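Local coordinates for ribulose bisphosphate carboxylase (Pyrococcus horikoshii, PDB 2D69), which probably adds CO2 and water to ribulose 1,5-bisphosphate to give two molecules of 3-phosphoglycerate, in an archaeal AMP degradation pathway, at residues Q141-F146 against R152-T157; L184-E189 against Q309-T314; G354-L359 against L367-G372. All blocks are in the same frame, centred on the assembly; numbering follows the deposited sequence.

How the contacts relate
All three contacts are buried in the catalytic alpha/beta barrel, and none is a surface contact. Strand 154-157 of contact 1 lies between strand 184-186 of contact 2 and strand 368-370 of contact 3. Backbone pairs join them, such as Thr155 O to Leu184 N at 2.8 Å and Leu154 O to Ile369 N at 2.7 Å. Contact 1 closes one end of the barrel by a pair of hydrogen bonds from an arginine to one carbonyl and a small apolar touch. Contact 2 crosses the inside, among predicted metal and substrate residues, and sets aliphatic carbons against polar side chains, with no hydrogen bond across. Contact 3 packs a helix on the outside of the sheet and is apolar, with a sulfate at its strand end.

Contact 1: residues Q141-F146 against R152-T157. With SO4 (sulfate ion), chain H.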
loop_
_atom_site.group_PDB
_atom_site.type_symbol
_atom_site.label_atom_id
_atom_site.label_comp_id
_atom_site.label_asym_id
_atom_site.label_seq_id
_atom_site.Cartn_x
_atom_site.Cartn_y
_atom_site.Cartn_z
ATOM N N GLN A 141 -32.045 0.187 21.171
ATOM C CA GLN A 141 -31.592 -0.949 21.971
ATOM C C GLN A 141 -30.085 -1.064 21.974
ATOM O O GLN A 141 -29.532 -1.334 22.970
ATOM C CB GLN A 141 -32.287 -2.287 21.581
ATOM C CG GLN A 141 -33.846 -2.286 21.941
ATOM C CD GLN A 141 -34.196 -1.723 23.361
ATOM O OE1 GLN A 141 -33.644 -2.169 24.388
ATOM N NE2 GLN A 141 -35.105 -0.756 23.402
ATOM N N GLY A 142 -29.426 -0.725 20.882
ATOM C CA GLY A 142 -27.969 -0.761 20.859
ATOM C C GLY A 142 -27.328 0.240 21.805
ATOM O O GLY A 142 -26.378 -0.094 22.524
ATOM N N ILE A 143 -27.850 1.467 21.806
ATOM C CA ILE A 143 -27.359 2.512 22.679
ATOM C C ILE A 143 -27.671 2.144 24.083
ATOM O O ILE A 143 -26.810 2.248 24.960
ATOM C CB ILE A 143 -27.961 3.877 22.294
ATOM C CG1 ILE A 143 -27.281 4.409 21.012
ATOM C CG2 ILE A 143 -27.833 4.921 23.440
ATOM C CD1 ILE A 143 -28.110 5.411 20.281
ATOM N N ARG A 144 -28.885 1.679 24.342
ATOM C CA ARG A 144 -29.198 1.313 25.734
ATOM C C ARG A 144 -28.250 0.269 26.240
ATOM O O ARG A 144 -27.859 0.293 27.420
ATOM C CB ARG A 144 -30.634 0.822 25.879
ATOM C CG ARG A 144 -31.695 1.920 25.862
ATOM C CD ARG A 144 -33.061 1.453 26.388
ATOM N NE ARG A 144 -33.995 2.550 26.464
ATOM C CZ ARG A 144 -33.981 3.503 27.371
ATOM N NH1 ARG A 144 -33.084 3.527 28.344
ATOM N NH2 ARG A 144 -34.863 4.460 27.311
ATOM N N GLU A 145 -27.893 -0.670 25.363
ATOM C CA GLU A 145 -26.960 -1.743 25.727
ATOM C C GLU A 145 -25.539 -1.246 26.064
ATOM O O GLU A 145 -24.959 -1.629 27.107
ATOM C CB GLU A 145 -26.899 -2.780 24.627
ATOM C CG GLU A 145 -25.912 -3.909 24.857
ATOM C CD GLU A 145 -25.862 -4.927 23.704
ATOM O OE1 GLU A 145 -25.725 -4.532 22.505
ATOM O OE2 GLU A 145 -25.907 -6.136 24.008
ATOM N N PHE A 146 -24.971 -0.385 25.236
ATOM C CA PHE A 146 -23.582 0.057 25.482
ATOM C C PHE A 146 -23.501 1.137 26.538
ATOM O O PHE A 146 -22.462 1.317 27.164
ATOM C CB PHE A 146 -22.800 0.350 24.150
ATOM C CG PHE A 146 -23.115 1.636 23.462
ATOM C CD1 PHE A 146 -23.549 1.620 22.125
ATOM C CD2 PHE A 146 -22.888 2.849 24.077
ATOM C CE1 PHE A 146 -23.796 2.813 21.425
ATOM C CE2 PHE A 146 -23.156 4.051 23.413
ATOM C CZ PHE A 146 -23.612 4.038 22.069
ATOM N N ARG A 152 -34.773 4.230 31.734
ATOM C CA ARG A 152 -34.951 5.687 31.838
ATOM C C ARG A 152 -34.454 6.396 30.600
ATOM O O ARG A 152 -33.602 5.855 29.913
ATOM C CB ARG A 152 -34.257 6.240 33.083
ATOM C CG ARG A 152 -32.737 6.172 33.043
ATOM C CD ARG A 152 -32.108 7.023 34.127
ATOM N NE ARG A 152 -30.659 6.783 34.161
ATOM C CZ ARG A 152 -29.787 7.412 33.424
ATOM N NH1 ARG A 152 -30.189 8.344 32.590
ATOM N NH2 ARG A 152 -28.503 7.111 33.492
ATOM N N PRO A 153 -34.958 7.590 30.291
ATOM C CA PRO A 153 -34.344 8.396 29.233
ATOM C C PRO A 153 -32.877 8.688 29.583
ATOM O O PRO A 153 -32.459 8.705 30.734
ATOM C CB PRO A 153 -35.180 9.683 29.190
ATOM C CG PRO A 153 -36.015 9.670 30.376
ATOM C CD PRO A 153 -36.100 8.258 30.914
ATOM N N LEU A 154 -32.092 8.911 28.560
ATOM C CA LEU A 154 -30.698 9.317 28.745
ATOM C C LEU A 154 -30.672 10.830 28.857
ATOM O O LEU A 154 -31.586 11.501 28.376
ATOM C CB LEU A 154 -29.847 8.867 27.560
ATOM C CG LEU A 154 -29.536 7.370 27.430
ATOM C CD1 LEU A 154 -28.949 7.085 26.034
ATOM C CD2 LEU A 154 -28.530 6.966 28.450
ATOM N N THR A 155 -29.652 11.337 29.554
ATOM C CA THR A 155 -29.423 12.768 29.672
ATOM C C THR A 155 -28.171 13.259 28.946
ATOM O O THR A 155 -27.175 12.543 28.791
ATOM C CB THR A 155 -29.337 13.175 31.101
ATOM O OG1 THR A 155 -28.206 12.549 31.709
ATOM C CG2 THR A 155 -30.563 12.746 31.877
ATOM N N ALA A 156 -28.265 14.508 28.495
ATOM C CA ALA A 156 -27.233 15.184 27.733
ATOM C C ALA A 156 -27.177 16.632 28.162
ATOM O O ALA A 156 -28.201 17.219 28.547
ATOM C CB ALA A 156 -27.540 15.110 26.262
ATOM N N THR A 157 -25.965 17.196 28.105
ATOM C CA THR A 157 -25.751 18.615 28.304
ATOM C C THR A 157 -24.698 19.224 27.361
ATOM O O THR A 157 -23.575 18.744 27.278
ATOM C CB THR A 157 -25.364 18.853 29.731
ATOM O OG1 THR A 157 -26.528 18.676 30.556
ATOM C CG2 THR A 157 -25.051 20.307 29.975
HETATM S S SO4 H . -30.808 2.217 34.765
HETATM O O1 SO4 H . -29.846 1.319 34.122
HETATM O O2 SO4 H . -31.953 2.458 33.873
HETATM O O3 SO4 H . -31.283 1.521 35.959
HETATM O O4 SO4 H . -30.174 3.485 35.159
#
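Arg144 holds the backbone carbonyl of Arg152 end-on with two nitrogens. NH1 of Arg144 lies 2.9 Å from Arg152 O and makes the straighter bond, at 160°. NH2 of Arg144 is 3.2 Å from the same Arg152 O and stands above the carbonyl plane. The oxygen sits in the guanidinium plane, and both nitrogens reach it from one face of the carbonyl. Beside this grip, Ile143 CG2 meets Leu154 CD1 at 3.6 Å. In Ile143, chi1 of -75° sets CG1 beside the backbone N and leaves CG2 anti to it, facing the leucine. The contact joins helix 139-147 to the start of strand 154-157, the first strand of the alpha/beta barrel, and so covers the N-terminal end of that strand. Further out, Asp366 forms a salt bridge with Arg144 NH2, and Val149 O accepts from NH1. A leucine here removes both donors and is likely to leave the Arg152 carbonyl less firmly held and Asp366 without this salt bridge. The CB of Arg152 points away from the helix. Its NH1 forms a salt bridge with Asp183, and its NE makes a weak 3.5 Å bond to O4 of a sulfate probably from the crystallisation liquor.

Contact 2: residues L184-E189 against Q309-T314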
loop_
_atom_site.group_PDB
_atom_site.type_symbol
_atom_site.label_atom_id
_atom_site.label_comp_id
_atom_site.label_asym_id
_atom_site.label_seq_id
_atom_site.Cartn_x
_atom_site.Cartn_y
_atom_site.Cartn_z
ATOM N N LEU A 184 -24.370 12.073 28.726
ATOM C CA LEU A 184 -23.794 12.469 27.477
ATOM C C LEU A 184 -23.364 13.942 27.445
ATOM O O LEU A 184 -24.186 14.851 27.558
ATOM C CB LEU A 184 -24.846 12.219 26.414
ATOM C CG LEU A 184 -25.337 10.790 26.221
ATOM C CD1 LEU A 184 -26.436 10.791 25.182
ATOM C CD2 LEU A 184 -24.188 9.879 25.825
ATOM N N LEU A 185 -22.057 14.199 27.353
ATOM C CA LEU A 185 -21.560 15.520 27.087
ATOM C C LEU A 185 -21.869 15.767 25.650
ATOM O O LEU A 185 -21.771 14.845 24.838
ATOM C CB LEU A 185 -20.066 15.558 27.309
ATOM C CG LEU A 185 -19.380 16.903 27.009
ATOM C CD1 LEU A 185 -19.844 18.019 27.956
ATOM C CD2 LEU A 185 -17.888 16.717 27.054
ATOM N N LYS A 186 -22.246 16.986 25.291
ATOM C CA LYS A 186 -22.586 17.275 23.916
ATOM C C LYS A 186 -21.911 18.558 23.467
ATOM O O LYS A 186 -22.043 19.585 24.104
ATOM C CB LYS A 186 -24.112 17.335 23.724
ATOM C CG LYS A 186 -24.611 17.617 22.315
ATOM C CD LYS A 186 -26.157 17.599 22.161
ATOM C CE LYS A 186 -26.594 18.379 20.865
ATOM N NZ LYS A 186 -25.742 19.620 20.420
ATOM N N ASP A 187 -21.215 18.508 22.346
ATOM C CA ASP A 187 -20.685 19.723 21.733
ATOM C C ASP A 187 -21.800 20.482 21.047
ATOM O O ASP A 187 -22.673 19.863 20.443
ATOM C CB ASP A 187 -19.697 19.399 20.612
ATOM C CG ASP A 187 -18.346 18.935 21.106
ATOM O OD1 ASP A 187 -17.995 19.079 22.306
ATOM O OD2 ASP A 187 -17.558 18.395 20.298
ATOM N N ASP A 188 -21.678 21.808 21.033
ATOM C CA ASP A 188 -22.506 22.667 20.244
ATOM C C ASP A 188 -22.268 22.435 18.771
ATOM O O ASP A 188 -21.173 22.106 18.363
ATOM C CB ASP A 188 -22.190 24.135 20.524
ATOM C CG ASP A 188 -23.233 25.053 19.949
ATOM O OD1 ASP A 188 -22.971 25.735 18.906
ATOM O OD2 ASP A 188 -24.367 25.109 20.492
ATOM N N GLU A 189 -23.311 22.669 17.981
ATOM C CA GLU A 189 -23.256 22.500 16.537
ATOM C C GLU A 189 -22.207 23.365 15.839
ATOM O O GLU A 189 -21.732 23.027 14.768
ATOM C CB GLU A 189 -24.653 22.716 15.927
ATOM C CG GLU A 189 -25.165 24.164 15.829
ATOM C CD GLU A 189 -25.763 24.735 17.112
ATOM O OE1 GLU A 189 -26.073 25.970 17.121
ATOM O OE2 GLU A 189 -25.889 23.984 18.121
ATOM N N GLN A 309 -29.881 8.674 16.723
ATOM C CA GLN A 309 -30.669 9.639 17.516
ATOM C C GLN A 309 -30.718 10.969 16.778
ATOM O O GLN A 309 -29.797 11.311 16.036
ATOM C CB GLN A 309 -30.162 9.812 18.954
ATOM C CG GLN A 309 -28.749 10.133 19.101
ATOM C CD GLN A 309 -28.244 9.924 20.522
ATOM O OE1 GLN A 309 -27.702 10.866 21.132
ATOM N NE2 GLN A 309 -28.367 8.739 21.012
ATOM N N ILE A 310 -31.818 11.671 16.904
ATOM C CA ILE A 310 -31.978 12.940 16.173
ATOM C C ILE A 310 -32.930 13.865 16.933
ATOM O O ILE A 310 -33.919 13.406 17.536
ATOM C CB ILE A 310 -32.487 12.694 14.710
ATOM C CG1 ILE A 310 -32.518 13.973 13.892
ATOM C CG2 ILE A 310 -33.860 12.099 14.725
ATOM C CD1 ILE A 310 -32.715 13.743 12.425
ATOM N N HIS A 311 -32.591 15.155 16.918
ATOM C CA HIS A 311 -33.376 16.219 17.538
ATOM C C HIS A 311 -34.692 16.298 16.829
ATOM O O HIS A 311 -34.680 16.371 15.621
ATOM C CB HIS A 311 -32.654 17.582 17.368
ATOM C CG HIS A 311 -31.421 17.734 18.217
ATOM N ND1 HIS A 311 -31.471 18.162 19.527
ATOM C CD2 HIS A 311 -30.107 17.549 17.935
ATOM C CE1 HIS A 311 -30.242 18.196 20.024
ATOM N NE2 HIS A 311 -29.394 17.846 19.075
ATOM N N THR A 312 -35.809 16.309 17.559
ATOM C CA THR A 312 -37.147 16.561 16.964
ATOM C C THR A 312 -37.983 17.774 17.484
ATOM O O THR A 312 -39.017 18.066 16.873
ATOM C CB THR A 312 -38.017 15.329 17.117
ATOM O OG1 THR A 312 -38.056 14.967 18.497
ATOM C CG2 THR A 312 -37.364 14.101 16.413
ATOM N N GLY A 313 -37.579 18.423 18.579
ATOM C CA GLY A 313 -38.410 19.451 19.256
ATOM C C GLY A 313 -38.985 19.020 20.617
ATOM O O GLY A 313 -38.858 17.854 20.952
ATOM N N THR A 314 -39.608 19.925 21.399
ATOM C CA THR A 314 -40.249 19.574 22.716
ATOM C C THR A 314 -41.542 20.311 23.089
ATOM O O THR A 314 -41.915 21.299 22.433
ATOM C CB THR A 314 -39.323 19.883 23.886
ATOM O OG1 THR A 314 -38.977 21.284 23.880
ATOM C CG2 THR A 314 -38.046 19.111 23.740
#
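The inside of the alpha/beta barrel, at the predicted active site of the RuBisCO large chain, is where Lys186 and His311 meet. Lys186 ends strand 184-186, and His311, predicted to bind substrate, ends strand 309-311. These strands are not neighbours in the sheet, so their side chains approach from opposite directions across the barrel interior. Lys186 CE lies 3.4 Å from His311 NE2 and 3.7 Å from His311 CE1. The methylene comes to the edge of the imidazole, in the ring plane, and no hydrogen bond forms between the two residues. The lysine chain is extended as far as CE, then bent at the last torsion (chi4 -33°). This bend turns NZ aside from the ring and back to its own segment, to the carbonyl just past the strand end. There Lys186 NZ donates to Asp187 O at 3.1 Å, tilted 33° from the carbonyl plane. Lys186 NZ and His311 NE2 stay 4.3 Å apart.

Deeper in the barrel, Leu184 CD1 comes 4.2 Å from Gln309 OE1, a loose touch of a methyl on an amide. The amide is fixed by outside partners: His276 ND1 bonds to OE1, and Tyr248 OH bonds to NE2. His278, a predicted proton acceptor, packs against both Lys186 and His311.

Asp188 and Glu189 follow the lysine strand and are predicted, with Lys186, to bind magnesium. Asp188 OD2 and Glu189 OE2 are 3.0 Å apart without a hydrogen bond, and Lys162 forms salt bridges with both residues. Lys186 is not carbamylated here. In the active enzyme its nitrogen is predicted to carry the carbamate that binds the metal. CE, not NZ, meets His311, while Asp187 O holds NZ, consistent with a metal site not yet assembled.

Contact 3: residues G354-L359 against L367-G372; sequences GLMPEL and LVIQAG. With SO4 (sulfate ion), chain E.
Leu359 and Ile369 reach toward each other tip to tip. Leu359 CD2 lies 3.8 Å from Ile369 CG1 and 3.9 Å from Ile369 CD1. In the leucine, CG stands opposite the backbone N (chi1 -180°), a setting that carries CD2 to the strand. Met356, one turn earlier, meets the same isoleucine in another way. The two side chains slide past each other in opposite directions. Met356 SD sits 4.0 Å from both Ile369 CD1 and CG2, and CE also rests on CG2. The methionine chain bends at chi2 and chi3, which brings its sulfur and methyl alongside the isoleucine. Leu367 CD1 comes obliquely across to Leu359 CG at 4.2 Å. Ile369 thus meets two residues of the helix, Met356 and Leu359, on one side. Leu389 and Ile393 of helix 382-398 also touch Met356. The next strand residue, Gln370, is turned from the helix, and its NE2 donates to sulfate O4 at 3.2 Å. Gly350 N and Gly373 N bind the same sulfate. This is the helix-on-strand packing of a beta-alpha-beta unit in the barrel (344-348, 356-363, 368-370), ending in a predicted substrate site where the sulfate probably occupies a phosphate position.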
loop_
_atom_site.group_PDB
_atom_site.type_symbol
_atom_site.label_atom_id
_atom_site.label_comp_id
_atom_site.label_asym_id
_atom_site.label_seq_id
_atom_site.Cartn_x
_atom_site.Cartn_y
_atom_site.Cartn_z
ATOM N N GLY A 354 -37.923 20.378 36.742
ATOM C CA GLY A 354 -39.362 20.505 36.954
ATOM C C GLY A 354 -40.223 20.142 35.733
ATOM O O GLY A 354 -41.417 19.925 35.840
ATOM N N LEU A 355 -39.626 20.046 34.558
ATOM C CA LEU A 355 -40.399 19.654 33.382
ATOM C C LEU A 355 -40.346 18.180 33.098
ATOM O O LEU A 355 -41.015 17.735 32.175
ATOM C CB LEU A 355 -39.908 20.423 32.165
ATOM C CG LEU A 355 -40.053 21.942 32.292
ATOM C CD1 LEU A 355 -39.725 22.598 30.956
ATOM C CD2 LEU A 355 -41.447 22.337 32.744
ATOM N N MET A 356 -39.572 17.403 33.873
ATOM C CA MET A 356 -39.337 16.017 33.487
ATOM C C MET A 356 -40.604 15.169 33.597
ATOM O O MET A 356 -40.854 14.369 32.726
ATOM C CB MET A 356 -38.174 15.371 34.254
ATOM C CG MET A 356 -36.810 16.003 34.011
ATOM S SD MET A 356 -36.236 15.794 32.340
ATOM C CE MET A 356 -36.686 17.407 31.611
ATOM N N PRO A 357 -41.407 15.307 34.660
ATOM C CA PRO A 357 -42.695 14.570 34.713
ATOM C C PRO A 357 -43.579 14.781 33.481
ATOM O O PRO A 357 -43.987 13.801 32.893
ATOM C CB PRO A 357 -43.349 15.074 36.013
ATOM C CG PRO A 357 -42.159 15.390 36.906
ATOM C CD PRO A 357 -41.153 16.055 35.908
ATOM N N GLU A 358 -43.792 16.010 33.052
ATOM C CA GLU A 358 -44.629 16.295 31.903
ATOM C C GLU A 358 -43.983 15.765 30.614
ATOM O O GLU A 358 -44.652 15.123 29.762
ATOM C CB GLU A 358 -44.874 17.813 31.806
ATOM C CG GLU A 358 -45.893 18.239 30.758
ATOM C CD GLU A 358 -45.936 19.754 30.482
ATOM O OE1 GLU A 358 -45.204 20.553 31.136
ATOM O OE2 GLU A 358 -46.745 20.158 29.591
ATOM N N LEU A 359 -42.681 16.001 30.468
ATOM C CA LEU A 359 -41.968 15.547 29.276
ATOM C C LEU A 359 -42.105 14.028 29.086
ATOM O O LEU A 359 -42.479 13.566 28.021
ATOM C CB LEU A 359 -40.505 15.962 29.328
ATOM C CG LEU A 359 -39.687 15.529 28.119
ATOM C CD1 LEU A 359 -40.140 16.310 26.902
ATOM C CD2 LEU A 359 -38.192 15.714 28.374
ATOM N N LEU A 367 -36.083 8.509 25.141
ATOM C CA LEU A 367 -35.661 9.855 24.788
ATOM C C LEU A 367 -34.234 10.077 25.205
ATOM O O LEU A 367 -33.752 9.514 26.193
ATOM C CB LEU A 367 -36.480 10.919 25.512
ATOM C CG LEU A 367 -37.978 10.976 25.295
ATOM C CD1 LEU A 367 -38.549 11.995 26.243
ATOM C CD2 LEU A 367 -38.343 11.335 23.863
ATOM N N VAL A 368 -33.549 10.912 24.446
ATOM C CA VAL A 368 -32.371 11.551 24.960
ATOM C C VAL A 368 -32.778 12.950 25.340
ATOM O O VAL A 368 -33.316 13.677 24.490
ATOM C CB VAL A 368 -31.282 11.593 23.914
ATOM C CG1 VAL A 368 -30.083 12.330 24.447
ATOM C CG2 VAL A 368 -30.902 10.167 23.457
ATOM N N ILE A 369 -32.505 13.347 26.582
ATOM C CA ILE A 369 -33.021 14.637 27.069
ATOM C C ILE A 369 -31.859 15.599 27.235
ATOM O O ILE A 369 -30.978 15.368 28.068
ATOM C CB ILE A 369 -33.715 14.435 28.397
ATOM C CG1 ILE A 369 -34.986 13.624 28.200
ATOM C CG2 ILE A 369 -34.045 15.776 29.049
ATOM C CD1 ILE A 369 -35.560 13.119 29.509
ATOM N N GLN A 370 -31.805 16.628 26.403
ATOM C CA GLN A 370 -30.697 17.582 26.467
ATOM C C GLN A 370 -31.171 18.762 27.327
ATOM O O GLN A 370 -32.126 19.444 26.952
ATOM C CB GLN A 370 -30.303 18.084 25.079
ATOM C CG GLN A 370 -28.959 18.894 25.028
ATOM C CD GLN A 370 -29.025 20.300 25.678
ATOM O OE1 GLN A 370 -28.161 20.647 26.511
ATOM N NE2 GLN A 370 -30.042 21.108 25.315
ATOM N N ALA A 371 -30.496 18.999 28.438
ATOM C CA ALA A 371 -30.888 20.068 29.351
ATOM C C ALA A 371 -29.715 20.924 29.759
ATOM O O ALA A 371 -29.395 21.029 30.953
ATOM C CB ALA A 371 -31.601 19.523 30.561
ATOM N N GLY A 372 -29.192 21.634 28.764
ATOM C CA GLY A 372 -28.211 22.702 28.887
ATOM C C GLY A 372 -28.331 23.758 29.967
ATOM O O GLY A 372 -27.668 23.656 30.996
HETATM S S SO4 E . -30.983 24.828 26.383
HETATM O O1 SO4 E . -30.394 25.895 27.177
HETATM O O2 SO4 E . -32.294 25.208 25.915
HETATM O O3 SO4 E . -30.119 24.642 25.233
HETATM O O4 SO4 E . -31.017 23.597 27.151
#